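Local coordinates for protein bradyzoite pseudokinase 1 (Toxoplasma gondii, PDB 6M7Z) that regulates the membrane ultrastructure of the Toxoplasma parasitophorous vacuole as a divergent, kinase-fold protein lacking the glycine-rich loop, at residues W17-L21 with S91-Y96; V154-K158 with I287-M291. All coordinates share one frame; numbering follows the deposited sequence.

How the contacts relate
Contact 1 comes first along the chain and closes before contact 2 opens, so the two lie in series rather than nested. Their centres are about 30 Å apart and their nearest atoms about 14 Å, without touching. In kinase terms they fall in different lobes. Contact 1 joins helix 14-23 to helix 88-101, the probable αC helix, beside the antiparallel sheet that contains strands 76-82 and 121-127. Contact 2 joins helix 146-161 to helix 287-291 in the mainly helical lobe, beside helices 230-248 and 301-306. They share no helix or strand, and each ties together elements distant in sequence within its own lobe.

Contact 1 (W17-L21 with S91-Y96); sequences WMSYL and SVYEPY. With EDO (1,2-ethanediol), chain H.
W17 and Y20 of helix 14-23 meet V92, Y93 and Y96 of helix 88-101, which by its place after strand 76-82 probably corresponds to the αC helix of the protein kinase fold. Four rings form an aromatic cluster here. With CG anti to the backbone N (chi1 -179°), the ring of Y96 is carried between W17 and Y20, and W17 is in turn flanked by Y93. The W17 edge is directed at the Y96 face, with CH2 of W17 4.0 Å above that plane and offset toward the rim. The Y96 edge in turn faces Y20, whose ring centre lies under CD2 of Y96. Both pairs are edge-to-face, the planes of W17 and Y96 standing at 70°. Y93 is turned differently; its ring edge receives CH2 of W17, 3.7 Å from CD1 of Y93, and the two planes are oblique. V92 divides its two methyls between W17 and L21: CG2 touches CE3 of W17 at 3.6 Å, while CG1 lies 3.7 Å from CB of L21.

The axes of the two short segments approach to 9.8 Å at an angle of 69°, a spacing bridged by these large side chains. Further out, OH of Y20 is hydrogen-bonded to OE2 of E100, and OH of Y93 to O of A191. On another side of helix 88-101, OE2 of E94 forms a salt bridge with NZ of K79, consistent with the αC glutamate-β3 lysine pair of active-like kinases. The other carboxylate oxygen, OE1 of E94, accepts a hydrogen bond from O2 of the ethanediol at 2.8 Å.

Contact 2 (V154-K158 with I287-M291); sequences VAALK and IEEIM
K158 lies against I287 and M291 along its aliphatic stem, and V154, one turn earlier on the same helix, packs against I290 and M291. The segments run nearly antiparallel, at 157°, with axes 10.7 Å apart at closest approach; the link between them is apolar.

Conformation decides which carbons meet. CG of K158 stands opposite its own backbone N (chi1 -165°), and the rest of the chain is extended, so the methylenes sweep across the partner helix. CG of K158 rests on the branch methyl CG2 of I287 at 3.6 Å, and farther along CD of K158 reaches the terminal methyl CE of M291 at 3.7 Å. M291 sets out differently: its CG points away from the carbonyl carbon (chi1 -79°), and from there the chain runs straight enough for CE to pass beside CA of A155 at 3.9 Å. In I287 the two branches divide the work, CG2 against the lysine methylenes and CD1 near CD2 of L157 at 4.1 Å. V154 offers both methyls to I290, with its CG2 3.8 Å from CG2 of I290, while its CG1 also faces CG of M291.

The charged ends are less tightly coupled. NZ of K158 is 4.6 Å from OE1 of E288, too far for a salt bridge, and the poorly ordered E288 makes even this proximity uncertain.

By sequence, helix 287-291 directly follows an RPT motif and so probably matches the αI helix of kinases, with helix 146-161 as αE. Helix 230-248 backs V154 and L157 through L237, whereas helix 301-306 borders A155 and M291 through E305.

Contact 1 (W17-L21 with S91-Y96)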
loop_
_atom_site.group_PDB
_atom_site.type_symbol
_atom_site.label_atom_id
_atom_site.label_comp_id
_atom_site.label_asym_id
_atom_site.label_seq_id
_atom_site.Cartn_x
_atom_site.Cartn_y
_atom_site.Cartn_z
ATOM N N TRP A 17 4.714 -23.711 -0.657
ATOM C CA TRP A 17 3.611 -22.778 -0.429
ATOM C C TRP A 17 2.544 -23.440 0.447
ATOM O O TRP A 17 2.013 -22.800 1.366
ATOM C CB TRP A 17 2.996 -22.292 -1.751
ATOM C CG TRP A 17 3.878 -21.335 -2.480
ATOM C CD1 TRP A 17 4.461 -21.512 -3.697
ATOM C CD2 TRP A 17 4.322 -20.057 -2.007
ATOM N NE1 TRP A 17 5.226 -20.418 -4.018
ATOM C CE2 TRP A 17 5.164 -19.514 -2.997
ATOM C CE3 TRP A 17 4.094 -19.319 -0.843
ATOM C CZ2 TRP A 17 5.778 -18.271 -2.858
ATOM C CZ3 TRP A 17 4.705 -18.091 -0.698
ATOM C CH2 TRP A 17 5.542 -17.578 -1.691
ATOM N N MET A 18 2.250 -24.716 0.154
ATOM C CA MET A 18 1.265 -25.447 0.916
ATOM C C MET A 18 1.740 -25.573 2.369
ATOM O O MET A 18 0.959 -25.383 3.320
ATOM C CB MET A 18 1.024 -26.843 0.333
ATOM C CG MET A 18 -0.129 -27.575 1.002
ATOM S SD MET A 18 -1.700 -26.708 0.761
ATOM C CE MET A 18 -2.738 -27.491 1.997
ATOM N N SER A 19 3.021 -25.902 2.526
ATOM C CA SER A 19 3.633 -26.005 3.851
ATOM C C SER A 19 3.520 -24.656 4.570
ATOM O O SER A 19 3.133 -24.608 5.735
ATOM C CB SER A 19 5.068 -26.468 3.776
ATOM O OG SER A 19 5.136 -27.892 3.848
ATOM N N TYR A 20 3.824 -23.563 3.857
ATOM C CA TYR A 20 3.802 -22.242 4.465
ATOM C C TYR A 20 2.385 -21.866 4.903
ATOM O O TYR A 20 2.203 -21.250 5.946
ATOM C CB TYR A 20 4.363 -21.158 3.551
ATOM C CG TYR A 20 4.715 -19.917 4.332
ATOM C CD1 TYR A 20 5.933 -19.803 4.985
ATOM C CD2 TYR A 20 3.810 -18.873 4.454
ATOM C CE1 TYR A 20 6.257 -18.671 5.713
ATOM C CE2 TYR A 20 4.130 -17.724 5.150
ATOM C CZ TYR A 20 5.354 -17.628 5.796
ATOM O OH TYR A 20 5.697 -16.511 6.511
ATOM N N LEU A 21 1.387 -22.239 4.099
ATOM C CA LEU A 21 -0.001 -21.997 4.444
ATOM C C LEU A 21 -0.327 -22.640 5.798
ATOM O O LEU A 21 -0.933 -21.997 6.656
ATOM C CB LEU A 21 -0.893 -22.534 3.318
ATOM C CG LEU A 21 -2.385 -22.573 3.617
ATOM C CD1 LEU A 21 -2.935 -21.177 3.802
ATOM C CD2 LEU A 21 -3.112 -23.293 2.498
ATOM N N SER A 91 -3.052 -17.372 -2.050
ATOM C CA SER A 91 -3.663 -16.953 -0.769
ATOM C C SER A 91 -2.628 -16.620 0.310
ATOM O O SER A 91 -2.984 -15.921 1.274
ATOM C CB SER A 91 -4.689 -17.942 -0.261
ATOM O OG SER A 91 -4.080 -19.134 0.190
ATOM N N VAL A 92 -1.376 -17.074 0.160
ATOM C CA VAL A 92 -0.375 -16.868 1.209
ATOM C C VAL A 92 0.811 -16.028 0.740
ATOM O O VAL A 92 1.691 -15.751 1.571
ATOM C CB VAL A 92 0.123 -18.199 1.808
ATOM C CG1 VAL A 92 -1.038 -19.023 2.317
ATOM C CG2 VAL A 92 0.943 -19.007 0.832
ATOM N N TYR A 93 0.848 -15.617 -0.536
ATOM C CA TYR A 93 1.979 -14.829 -1.038
ATOM C C TYR A 93 2.141 -13.537 -0.227
ATOM O O TYR A 93 3.220 -13.230 0.221
ATOM C CB TYR A 93 1.833 -14.514 -2.530
ATOM C CG TYR A 93 3.027 -13.798 -3.101
ATOM C CD1 TYR A 93 4.226 -14.461 -3.279
ATOM C CD2 TYR A 93 2.978 -12.450 -3.414
ATOM C CE1 TYR A 93 5.340 -13.809 -3.797
ATOM C CE2 TYR A 93 4.075 -11.782 -3.929
ATOM C CZ TYR A 93 5.266 -12.459 -4.114
ATOM O OH TYR A 93 6.349 -11.807 -4.634
ATOM N N GLU A 94 1.057 -12.785 -0.055
ATOM C CA GLU A 94 1.139 -11.500 0.607
ATOM C C GLU A 94 1.526 -11.700 2.080
ATOM O O GLU A 94 2.407 -11.010 2.592
ATOM C CB GLU A 94 -0.156 -10.705 0.426
ATOM C CG GLU A 94 0.020 -9.241 0.764
ATOM C CD GLU A 94 -1.203 -8.345 0.595
ATOM O OE1 GLU A 94 -2.299 -8.881 0.178
ATOM O OE2 GLU A 94 -1.070 -7.116 0.875
ATOM N N PRO A 95 0.892 -12.624 2.840
ATOM C CA PRO A 95 1.368 -12.930 4.193
ATOM C C PRO A 95 2.861 -13.290 4.239
ATOM O O PRO A 95 3.590 -12.858 5.158
ATOM C CB PRO A 95 0.503 -14.123 4.609
ATOM C CG PRO A 95 -0.789 -13.929 3.801
ATOM C CD PRO A 95 -0.336 -13.363 2.474
ATOM N N TYR A 96 3.319 -14.066 3.250
ATOM C CA TYR A 96 4.717 -14.446 3.181
ATOM C C TYR A 96 5.600 -13.190 3.086
ATOM O O TYR A 96 6.571 -13.077 3.833
ATOM C CB TYR A 96 4.947 -15.387 1.996
ATOM C CG TYR A 96 6.368 -15.862 1.847
ATOM C CD1 TYR A 96 7.302 -15.118 1.158
ATOM C CD2 TYR A 96 6.782 -17.054 2.404
ATOM C CE1 TYR A 96 8.603 -15.570 0.999
ATOM C CE2 TYR A 96 8.084 -17.504 2.284
ATOM C CZ TYR A 96 9.004 -16.758 1.579
ATOM O OH TYR A 96 10.295 -17.188 1.453
HETATM C C1 EDO H . -4.557 -12.631 2.036
HETATM O O1 EDO H . -5.481 -12.422 3.123
HETATM C C2 EDO H . -4.372 -11.311 1.289
HETATM O O2 EDO H . -3.437 -11.410 0.203
#

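Contact 2 (V154-K158 with I287-M291)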
loop_
_atom_site.group_PDB
_atom_site.type_symbol
_atom_site.label_atom_id
_atom_site.label_comp_id
_atom_site.label_asym_id
_atom_site.label_seq_id
_atom_site.Cartn_x
_atom_site.Cartn_y
_atom_site.Cartn_z
ATOM N N VAL A 154 7.306 8.920 -4.349
ATOM C CA VAL A 154 8.603 8.487 -4.910
ATOM C C VAL A 154 9.419 7.770 -3.825
ATOM O O VAL A 154 10.016 6.735 -4.075
ATOM C CB VAL A 154 9.413 9.665 -5.494
ATOM C CG1 VAL A 154 10.782 9.229 -5.980
ATOM C CG2 VAL A 154 8.704 10.371 -6.621
ATOM N N ALA A 155 9.460 8.354 -2.628
ATOM C CA ALA A 155 10.255 7.821 -1.528
ATOM C C ALA A 155 9.754 6.421 -1.164
ATOM O O ALA A 155 10.546 5.536 -0.873
ATOM C CB ALA A 155 10.195 8.740 -0.328
ATOM N N ALA A 156 8.427 6.258 -1.159
ATOM C CA ALA A 156 7.800 5.005 -0.761
ATOM C C ALA A 156 8.214 3.899 -1.744
ATOM O O ALA A 156 8.614 2.799 -1.326
ATOM C CB ALA A 156 6.312 5.175 -0.691
ATOM N N LEU A 157 8.160 4.221 -3.039
ATOM C CA LEU A 157 8.540 3.289 -4.091
ATOM C C LEU A 157 10.022 2.907 -3.952
ATOM O O LEU A 157 10.381 1.730 -4.052
ATOM C CB LEU A 157 8.284 3.930 -5.459
ATOM C CG LEU A 157 8.559 3.029 -6.663
ATOM C CD1 LEU A 157 7.850 1.701 -6.515
ATOM C CD2 LEU A 157 8.132 3.704 -7.947
ATOM N N LYS A 158 10.872 3.911 -3.714
ATOM C CA LYS A 158 12.306 3.704 -3.537
ATOM C C LYS A 158 12.563 2.724 -2.387
ATOM O O LYS A 158 13.418 1.838 -2.519
ATOM C CB LYS A 158 13.034 5.025 -3.269
ATOM C CG LYS A 158 14.544 4.925 -3.445
ATOM C CD LYS A 158 15.340 6.058 -2.851
ATOM C CE LYS A 158 16.795 5.689 -2.648
ATOM N NZ LYS A 158 17.373 6.411 -1.491
ATOM N N ILE A 287 14.952 6.617 -10.281
ATOM C CA ILE A 287 14.432 7.147 -9.019
ATOM C C ILE A 287 15.358 8.273 -8.536
ATOM O O ILE A 287 14.875 9.320 -8.100
ATOM C CB ILE A 287 14.296 6.038 -7.954
ATOM C CG1 ILE A 287 13.342 4.922 -8.390
ATOM C CG2 ILE A 287 13.906 6.633 -6.605
ATOM C CD1 ILE A 287 11.898 5.356 -8.494
ATOM N N GLU A 288 16.676 8.044 -8.629
ATOM C CA GLU A 288 17.713 8.991 -8.170
ATOM C C GLU A 288 17.571 10.322 -8.930
ATOM O O GLU A 288 17.585 11.392 -8.327
ATOM C CB GLU A 288 19.132 8.421 -8.339
ATOM C CG GLU A 288 19.336 6.965 -7.917
ATOM C CD GLU A 288 18.954 6.587 -6.490
ATOM O OE1 GLU A 288 19.084 7.446 -5.593
ATOM O OE2 GLU A 288 18.527 5.430 -6.277
ATOM N N GLU A 289 17.419 10.247 -10.257
ATOM C CA GLU A 289 17.244 11.439 -11.093
ATOM C C GLU A 289 15.919 12.132 -10.757
ATOM O O GLU A 289 15.881 13.354 -10.668
ATOM C CB GLU A 289 17.319 11.072 -12.575
ATOM C CG GLU A 289 18.699 10.620 -13.010
ATOM C CD GLU A 289 18.755 9.994 -14.389
ATOM O OE1 GLU A 289 19.768 9.336 -14.695
ATOM O OE2 GLU A 289 17.788 10.163 -15.148
ATOM N N ILE A 290 14.846 11.354 -10.552
ATOM C CA ILE A 290 13.532 11.906 -10.184
ATOM C C ILE A 290 13.662 12.724 -8.890
ATOM O O ILE A 290 13.079 13.802 -8.788
ATOM C CB ILE A 290 12.470 10.795 -10.044
ATOM C CG1 ILE A 290 12.081 10.210 -11.402
ATOM C CG2 ILE A 290 11.247 11.288 -9.270
ATOM C CD1 ILE A 290 11.426 8.856 -11.318
ATOM N N MET A 291 14.414 12.199 -7.912
ATOM C CA MET A 291 14.552 12.832 -6.595
ATOM C C MET A 291 15.326 14.160 -6.688
ATOM O O MET A 291 15.206 14.996 -5.793
ATOM C CB MET A 291 15.249 11.887 -5.607
ATOM C CG MET A 291 14.322 10.829 -5.037
ATOM S SD MET A 291 15.064 9.887 -3.684
ATOM C CE MET A 291 13.607 9.311 -2.820
#